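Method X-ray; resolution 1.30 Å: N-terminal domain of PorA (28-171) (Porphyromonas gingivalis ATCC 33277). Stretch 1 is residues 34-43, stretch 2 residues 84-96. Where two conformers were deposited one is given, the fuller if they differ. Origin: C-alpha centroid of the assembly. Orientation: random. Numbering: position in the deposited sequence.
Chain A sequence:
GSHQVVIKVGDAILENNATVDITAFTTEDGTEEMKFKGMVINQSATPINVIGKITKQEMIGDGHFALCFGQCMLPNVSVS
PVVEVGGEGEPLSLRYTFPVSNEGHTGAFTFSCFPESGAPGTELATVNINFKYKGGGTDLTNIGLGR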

ATOM      1  N   MET A  34      -4.674  -3.132  10.708  1.00 12.86           N
ATOM      2  CA  MET A  34      -3.343  -3.546  10.300  1.00 12.81           C
ATOM      3  C   MET A  34      -2.798  -2.484   9.364  1.00 12.39           C
ATOM      4  O   MET A  34      -3.557  -1.847   8.623  1.00 12.92           O
ATOM      5  CB  MET A  34      -3.391  -4.905   9.601  1.00 12.78           C
ATOM      6  CG  MET A  34      -4.033  -5.942  10.513  1.00 13.28           C
ATOM      7  SD  MET A  34      -4.127  -7.603   9.837  1.00 13.91           S
ATOM      8  CE  MET A  34      -2.400  -8.083   9.952  1.00 15.14           C
ATOM      9  N   LYS A  35      -1.485  -2.262   9.387  1.00 11.93           N
ATOM     10  CA  LYS A  35      -0.932  -1.160   8.608  1.00 11.89           C
ATOM     11  C   LYS A  35       0.355  -1.549   7.915  1.00 13.41           C
ATOM     12  O   LYS A  35       1.282  -2.060   8.555  1.00 15.47           O
ATOM     13  CB  LYS A  35      -0.694   0.047   9.498  1.00 16.53           C
ATOM     14  CG  LYS A  35      -0.119   1.238   8.770  1.00 21.80           C
ATOM     15  CD  LYS A  35       0.182   2.302   9.800  1.00 33.01           C
ATOM     16  CE  LYS A  35      -0.145   3.687   9.305  1.00 43.41           C
ATOM     17  NZ  LYS A  35       0.736   4.716   9.942  1.00 46.77           N
ATOM     18  N   PHE A  36       0.429  -1.267   6.622  1.00 11.07           N
ATOM     19  CA  PHE A  36       1.661  -1.317   5.848  1.00 12.01           C
ATOM     20  C   PHE A  36       2.225   0.086   5.736  1.00 10.86           C
ATOM     21  O   PHE A  36       1.487   1.050   5.505  1.00 10.94           O
ATOM     22  CB  PHE A  36       1.340  -1.837   4.438  1.00 11.55           C
ATOM     23  CG  PHE A  36       2.449  -1.644   3.451  1.00 10.99           C
ATOM     24  CD1 PHE A  36       3.431  -2.601   3.304  1.00 12.62           C
ATOM     25  CD2 PHE A  36       2.540  -0.503   2.688  1.00 12.12           C
ATOM     26  CE1 PHE A  36       4.456  -2.427   2.411  1.00 13.22           C
ATOM     27  CE2 PHE A  36       3.571  -0.318   1.795  1.00 14.31           C
ATOM     28  CZ  PHE A  36       4.529  -1.296   1.647  1.00 13.30           C
ATOM     29  N   LYS A  37       3.537   0.200   5.918  1.00 11.26           N
ATOM     30  CA  LYS A  37       4.227   1.476   5.796  1.00 11.08           C
ATOM     31  C   LYS A  37       5.469   1.296   4.939  1.00 10.15           C
ATOM     32  O   LYS A  37       6.233   0.342   5.133  1.00 12.25           O
ATOM     33  CB  LYS A  37       4.670   2.030   7.173  1.00 13.87           C
ATOM     34  CG  LYS A  37       3.530   2.623   8.009  1.00 27.66           C
ATOM     35  CD  LYS A  37       4.050   2.987   9.398  1.00 32.08           C
ATOM     36  CE  LYS A  37       5.032   4.146   9.299  1.00 37.52           C
ATOM     37  NZ  LYS A  37       5.102   4.943  10.559  1.00 42.05           N
ATOM     38  N   GLY A  38       5.689   2.223   4.030  1.00  9.84           N
ATOM     39  CA  GLY A  38       6.885   2.203   3.226  1.00 11.62           C
ATOM     40  C   GLY A  38       7.132   3.577   2.656  1.00 10.59           C
ATOM     41  O   GLY A  38       6.569   4.579   3.119  1.00 10.21           O
ATOM     42  N   MET A  39       8.014   3.633   1.672  1.00 11.27           N
ATOM     43  CA  MET A  39       8.404   4.871   1.011  0.56 10.70           C
ATOM     44  C   MET A  39       8.495   4.601  -0.481  1.00 12.85           C
ATOM     45  O   MET A  39       8.993   3.534  -0.886  1.00 15.21           O
ATOM     46  CB  MET A  39       9.809   5.328   1.460  0.56 14.75           C
ATOM     47  CG  MET A  39       9.934   5.651   2.941  0.56 16.37           C
ATOM     48  SD  MET A  39       9.160   7.210   3.414  0.56 15.02           S
ATOM     49  CE  MET A  39       9.668   8.203   2.075  0.56 16.90           C
ATOM     50  N   VAL A  40       8.052   5.540  -1.303  1.00 10.96           N
ATOM     51  CA  VAL A  40       8.292   5.494  -2.746  1.00 10.89           C
ATOM     52  C   VAL A  40       9.432   6.458  -3.040  1.00 10.41           C
ATOM     53  O   VAL A  40       9.354   7.649  -2.704  1.00 12.23           O
ATOM     54  CB  VAL A  40       7.029   5.874  -3.526  1.00 10.52           C
ATOM     55  CG1 VAL A  40       7.342   5.837  -5.011  1.00 14.09           C
ATOM     56  CG2 VAL A  40       5.913   4.897  -3.197  1.00 12.35           C
ATOM     57  N   ILE A  41      10.488   5.953  -3.685  1.00 11.41           N
ATOM     58  CA  ILE A  41      11.715   6.719  -3.897  1.00 12.03           C
ATOM     59  C   ILE A  41      11.988   6.813  -5.381  1.00 12.38           C
ATOM     60  O   ILE A  41      11.945   5.803  -6.080  1.00 13.21           O
ATOM     61  CB  ILE A  41      12.896   6.054  -3.170  1.00 13.08           C
ATOM     62  CG1 ILE A  41      12.621   6.056  -1.666  1.00 17.77           C
ATOM     63  CG2 ILE A  41      14.247   6.758  -3.473  1.00 15.72           C
ATOM     64  CD1 ILE A  41      13.442   5.091  -0.887  1.00 23.10           C
ATOM     65  N   ASN A  42      12.285   8.008  -5.866  1.00 13.26           N
ATOM     66  CA  ASN A  42      12.738   8.187  -7.234  1.00 12.71           C
ATOM     67  C   ASN A  42      14.250   8.371  -7.177  1.00 16.36           C
ATOM     68  O   ASN A  42      14.727   9.361  -6.614  1.00 15.01           O
ATOM     69  CB  ASN A  42      12.076   9.427  -7.829  1.00 16.32           C
ATOM     70  CG  ASN A  42      12.722   9.872  -9.124  1.00 17.46           C
ATOM     71  OD1 ASN A  42      13.322   9.064  -9.839  1.00 17.81           O
ATOM     72  ND2 ASN A  42      12.593  11.169  -9.440  1.00 18.51           N
ATOM     73  N   GLN A  43      14.995   7.438  -7.767  1.00 13.97           N
ATOM     74  CA  GLN A  43      16.452   7.446  -7.687  1.00 15.68           C
ATOM     75  C   GLN A  43      17.110   8.308  -8.760  1.00 19.23           C
ATOM     76  O   GLN A  43      18.334   8.475  -8.735  1.00 22.06           O
ATOM     77  CB  GLN A  43      16.986   6.016  -7.770  1.00 17.55           C
ATOM     78  CG  GLN A  43      16.508   5.170  -6.621  1.00 16.52           C
ATOM     79  CD  GLN A  43      16.853   3.701  -6.805  1.00 15.31           C
ATOM     80  OE1 GLN A  43      17.012   3.222  -7.928  1.00 19.66           O
ATOM     81  NE2 GLN A  43      16.995   3.010  -5.715  1.00 15.23           N
ATOM     82  N   GLU A  84       4.860  14.461  -6.697  1.00 11.10           N
ATOM     83  CA  GLU A  84       6.180  14.645  -7.305  1.00 12.51           C
ATOM     84  C   GLU A  84       7.221  14.021  -6.381  1.00 15.62           C
ATOM     85  O   GLU A  84       7.491  14.575  -5.300  1.00 16.61           O
ATOM     86  CB  GLU A  84       6.477  16.135  -7.454  1.00 13.10           C
ATOM     87  CG  GLU A  84       7.745  16.420  -8.255  1.00 16.02           C
ATOM     88  CD  GLU A  84       7.673  17.773  -8.998  1.00 21.70           C
ATOM     89  OE1 GLU A  84       6.807  17.969  -9.904  1.00 21.62           O
ATOM     90  OE2 GLU A  84       8.490  18.660  -8.667  1.00 23.57           O
ATOM     91  N   VAL A  85       7.893  12.955  -6.861  1.00 14.04           N
ATOM     92  CA  VAL A  85       8.797  12.175  -6.025  0.51 15.39           C
ATOM     93  C   VAL A  85      10.240  12.390  -6.467  1.00 16.16           C
ATOM     94  O   VAL A  85      10.532  12.541  -7.655  1.00 14.54           O
ATOM     95  CB  VAL A  85       8.472  10.667  -6.003  0.51 15.06           C
ATOM     96  CG1 VAL A  85       7.157  10.405  -5.283  0.51 15.64           C
ATOM     97  CG2 VAL A  85       8.429  10.112  -7.408  0.51 13.16           C
ATOM     98  N   GLY A  86      11.132  12.373  -5.478  1.00 15.78           N
ATOM     99  CA  GLY A  86      12.567  12.457  -5.674  1.00 17.59           C
ATOM    100  C   GLY A  86      13.313  11.487  -4.770  1.00 16.45           C
ATOM    101  O   GLY A  86      12.766  10.461  -4.313  1.00 16.80           O
ATOM    102  N   GLY A  87      14.586  11.799  -4.510  1.00 16.85           N
ATOM    103  CA  GLY A  87      15.459  10.829  -3.866  1.00 16.63           C
ATOM    104  C   GLY A  87      15.188  10.623  -2.397  1.00 17.31           C
ATOM    105  O   GLY A  87      15.538   9.566  -1.854  1.00 23.71           O
ATOM    106  N   GLU A  88      14.626  11.615  -1.726  1.00 15.90           N
ATOM    107  CA  GLU A  88      14.342  11.434  -0.311  1.00 16.88           C
ATOM    108  C   GLU A  88      13.105  10.575  -0.092  1.00 21.58           C
ATOM    109  O   GLU A  88      13.006   9.892   0.929  1.00 25.33           O
ATOM    110  CB  GLU A  88      14.158  12.783   0.352  1.00 21.43           C
ATOM    111  CG  GLU A  88      15.459  13.545   0.423  1.00 23.96           C
ATOM    112  CD  GLU A  88      15.287  14.933   0.970  1.00 35.54           C
ATOM    113  OE1 GLU A  88      15.586  15.150   2.165  1.00 45.42           O
ATOM    114  OE2 GLU A  88      14.848  15.810   0.200  1.00 43.91           O
ATOM    115  N   GLY A  89      12.171  10.603  -1.027  1.00 17.68           N
ATOM    116  CA  GLY A  89      11.076   9.661  -1.016  1.00 17.82           C
ATOM    117  C   GLY A  89       9.791  10.262  -0.472  1.00 17.51           C
ATOM    118  O   GLY A  89       9.768  11.312   0.190  1.00 19.20           O
ATOM    119  N   GLU A  90       8.700   9.566  -0.744  1.00 13.82           N
ATOM    120  CA  GLU A  90       7.398   9.956  -0.282  1.00 12.43           C
ATOM    121  C   GLU A  90       6.818   8.833   0.577  1.00 11.60           C
ATOM    122  O   GLU A  90       6.725   7.683   0.109  1.00 11.77           O
ATOM    123  CB  GLU A  90       6.482  10.220  -1.445  1.00 13.65           C
ATOM    124  CG  GLU A  90       5.093  10.677  -1.026  1.00 14.45           C
ATOM    125  CD  GLU A  90       5.070  12.098  -0.443  1.00 15.03           C
ATOM    126  OE1 GLU A  90       6.122  12.598   0.011  1.00 18.72           O
ATOM    127  OE2 GLU A  90       3.965  12.691  -0.440  1.00 19.13           O
ATOM    128  N   PRO A  91       6.393   9.114   1.794  1.00 10.10           N
ATOM    129  CA  PRO A  91       5.772   8.053   2.605  1.00 10.66           C
ATOM    130  C   PRO A  91       4.545   7.463   1.931  1.00  9.76           C
ATOM    131  O   PRO A  91       3.765   8.150   1.267  1.00 10.17           O
ATOM    132  CB  PRO A  91       5.380   8.779   3.902  1.00 11.34           C
ATOM    133  CG  PRO A  91       6.346   9.929   3.975  1.00 12.88           C
ATOM    134  CD  PRO A  91       6.584  10.362   2.563  1.00 12.47           C
ATOM    135  N   LEU A  92       4.364   6.174   2.144  1.00  9.81           N
ATOM    136  CA  LEU A  92       3.266   5.394   1.622  1.00  8.94           C
ATOM    137  C   LEU A  92       2.727   4.556   2.762  1.00 10.20           C
ATOM    138  O   LEU A  92       3.491   3.863   3.442  1.00 10.68           O
ATOM    139  CB  LEU A  92       3.803   4.438   0.541  1.00 10.36           C
ATOM    140  CG  LEU A  92       2.846   3.370   0.048  1.00  9.22           C
ATOM    141  CD1 LEU A  92       1.584   3.979  -0.599  1.00 12.09           C
ATOM    142  CD2 LEU A  92       3.590   2.453  -0.919  1.00 12.13           C
ATOM    143  N   SER A  93       1.423   4.595   2.984  1.00  8.84           N
ATOM    144  CA  SER A  93       0.848   3.688   3.961  1.00  9.85           C
ATOM    145  C   SER A  93      -0.480   3.143   3.464  1.00  9.65           C
ATOM    146  O   SER A  93      -1.193   3.780   2.679  1.00  9.54           O
ATOM    147  CB  SER A  93       0.682   4.299   5.340  1.00 12.49           C
ATOM    148  OG  SER A  93      -0.260   5.332   5.331  1.00 14.67           O
ATOM    149  N   LEU A  94      -0.815   1.955   3.948  1.00  9.38           N
ATOM    150  CA  LEU A  94      -2.105   1.344   3.657  1.00  9.01           C
ATOM    151  C   LEU A  94      -2.622   0.729   4.941  1.00  9.63           C
ATOM    152  O   LEU A  94      -1.950  -0.132   5.523  1.00 10.99           O
ATOM    153  CB  LEU A  94      -1.947   0.266   2.573  1.00  9.88           C
ATOM    154  CG  LEU A  94      -3.224  -0.450   2.141  1.00 10.06           C
ATOM    155  CD1 LEU A  94      -4.181   0.522   1.491  1.00 10.93           C
ATOM    156  CD2 LEU A  94      -2.894  -1.606   1.189  1.00 12.67           C
ATOM    157  N   ARG A  95      -3.779   1.172   5.390  1.00 10.68           N
ATOM    158  CA  ARG A  95      -4.383   0.664   6.600  1.00 10.62           C
ATOM    159  C   ARG A  95      -5.570  -0.203   6.207  1.00 11.76           C
ATOM    160  O   ARG A  95      -6.393   0.191   5.365  1.00 13.68           O
ATOM    161  CB  ARG A  95      -4.878   1.838   7.429  1.00 12.98           C
ATOM    162  CG  ARG A  95      -3.792   2.574   8.188  1.00 20.19           C
ATOM    163  CD  ARG A  95      -4.420   3.806   8.838  1.00 26.78           C
ATOM    164  NE  ARG A  95      -3.609   4.451   9.872  1.00 39.61           N
ATOM    165  CZ  ARG A  95      -2.773   5.459   9.644  1.00 44.15           C
ATOM    166  NH1 ARG A  95      -2.602   5.917   8.407  1.00 44.75           N
ATOM    167  NH2 ARG A  95      -2.087   5.996  10.647  1.00 50.84           N
ATOM    168  N   TYR A  96      -5.691  -1.359   6.835  1.00 11.23           N
ATOM    169  CA  TYR A  96      -6.764  -2.305   6.566  1.00 10.81           C
ATOM    170  C   TYR A  96      -7.478  -2.513   7.884  1.00 11.71           C
ATOM    171  O   TYR A  96      -6.843  -2.881   8.883  1.00 12.80           O
ATOM    172  CB  TYR A  96      -6.147  -3.603   6.059  1.00 11.27           C
ATOM    173  CG  TYR A  96      -7.122  -4.743   5.820  1.00 10.32           C
ATOM    174  CD1 TYR A  96      -8.383  -4.544   5.249  1.00 12.04           C
ATOM    175  CD2 TYR A  96      -6.765  -6.013   6.177  1.00 10.76           C
ATOM    176  CE1 TYR A  96      -9.242  -5.602   5.057  1.00 11.42           C
ATOM    177  CE2 TYR A  96      -7.626  -7.097   5.985  1.00 11.78           C
ATOM    178  CZ  TYR A  96      -8.870  -6.873   5.406  1.00 11.34           C
ATOM    179  OH  TYR A  96      -9.777  -7.909   5.174  1.00 13.00           O
TER
HETATM  180  O   HOH W   1       0.157   6.964   7.333  1.00 33.98           O

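Residues 34-42 and 90-96 of the PorA N-terminal domain run as neighbouring antiparallel strands, their directions 145° apart, and the two stretches bury 959 Å² between them. Hydrogen-bonded pairs alternate with non-hydrogen-bonded ones: Met 34 with Tyr 96, Phe 36 with Leu 94, Gly 38 with Leu 92 and Val 40 with Glu 90 each exchange two N-H...O bonds, for example Gly 38 N to Leu 92 O at 2.8 Å and Leu 92 N to Gly 38 O at 2.9 Å. Between these rungs the CA atoms draw closer, and CA-H groups lean on carbonyls, as where Ser 93 CA lies 3.1 Å from Phe 36 O.

Leu 92 has the largest covered area, 85 Å². Its partner, Gly 38, has no side chain, and Leu 92 packs against the residues two places before and after that glycine: its CD2 lies 3.9 Å from Phe 36 CE2, at the edge of the ring, and 4.1 Å from Val 40 CG2. Phe 36 also occupies the space beside the glycine, where a CB would be crowded by its CZ. On the same face Phe 36 CB meets Leu 94 CB at 4.3 Å, extending the apolar patch.

Val 40, second at 78 Å², combines this packing with a firm backbone pairing: Glu 90 N donates to Val 40 O at 2.8 Å, and Gly 89 CA approaches that same oxygen at 3.1 Å. Gly 89 has phi/psi of 101/164, at which a CB would jam against the preceding carbonyl and also clash with Met 39 CE. That methyl folds over the chain here, 3.3 Å from Gly 89 C and 3.8 Å from Pro 91 CD.

Asn 42, with 69 Å² covered, fastens the far end after the ladder stops. Its backbone N donates to Gly 86 O at 2.9 Å and its side-chain ND2 to Val 85 O at 3.1 Å, so one residue holds two successive carbonyls, while its CB rests 3.7 Å from Val 85 CG2.

Met 39 and Pro 91 share the other face with Lys 35, Ser 93 and Arg 95, and it is the end with these last three that is polar. Lys 35 NZ stands 3.2 Å from Arg 95 NH2, over one face of the guanidinium; both are positively charged donors, so this proximity is no bond. Water 1 offers a shared acceptor: it takes a hydrogen bond from Arg 95 NH1 at 3.1 Å and a weak one from Lys 35 NZ at 3.5 Å, and it lies 2.6 Å from Ser 93 OG in a short hydrogen bond.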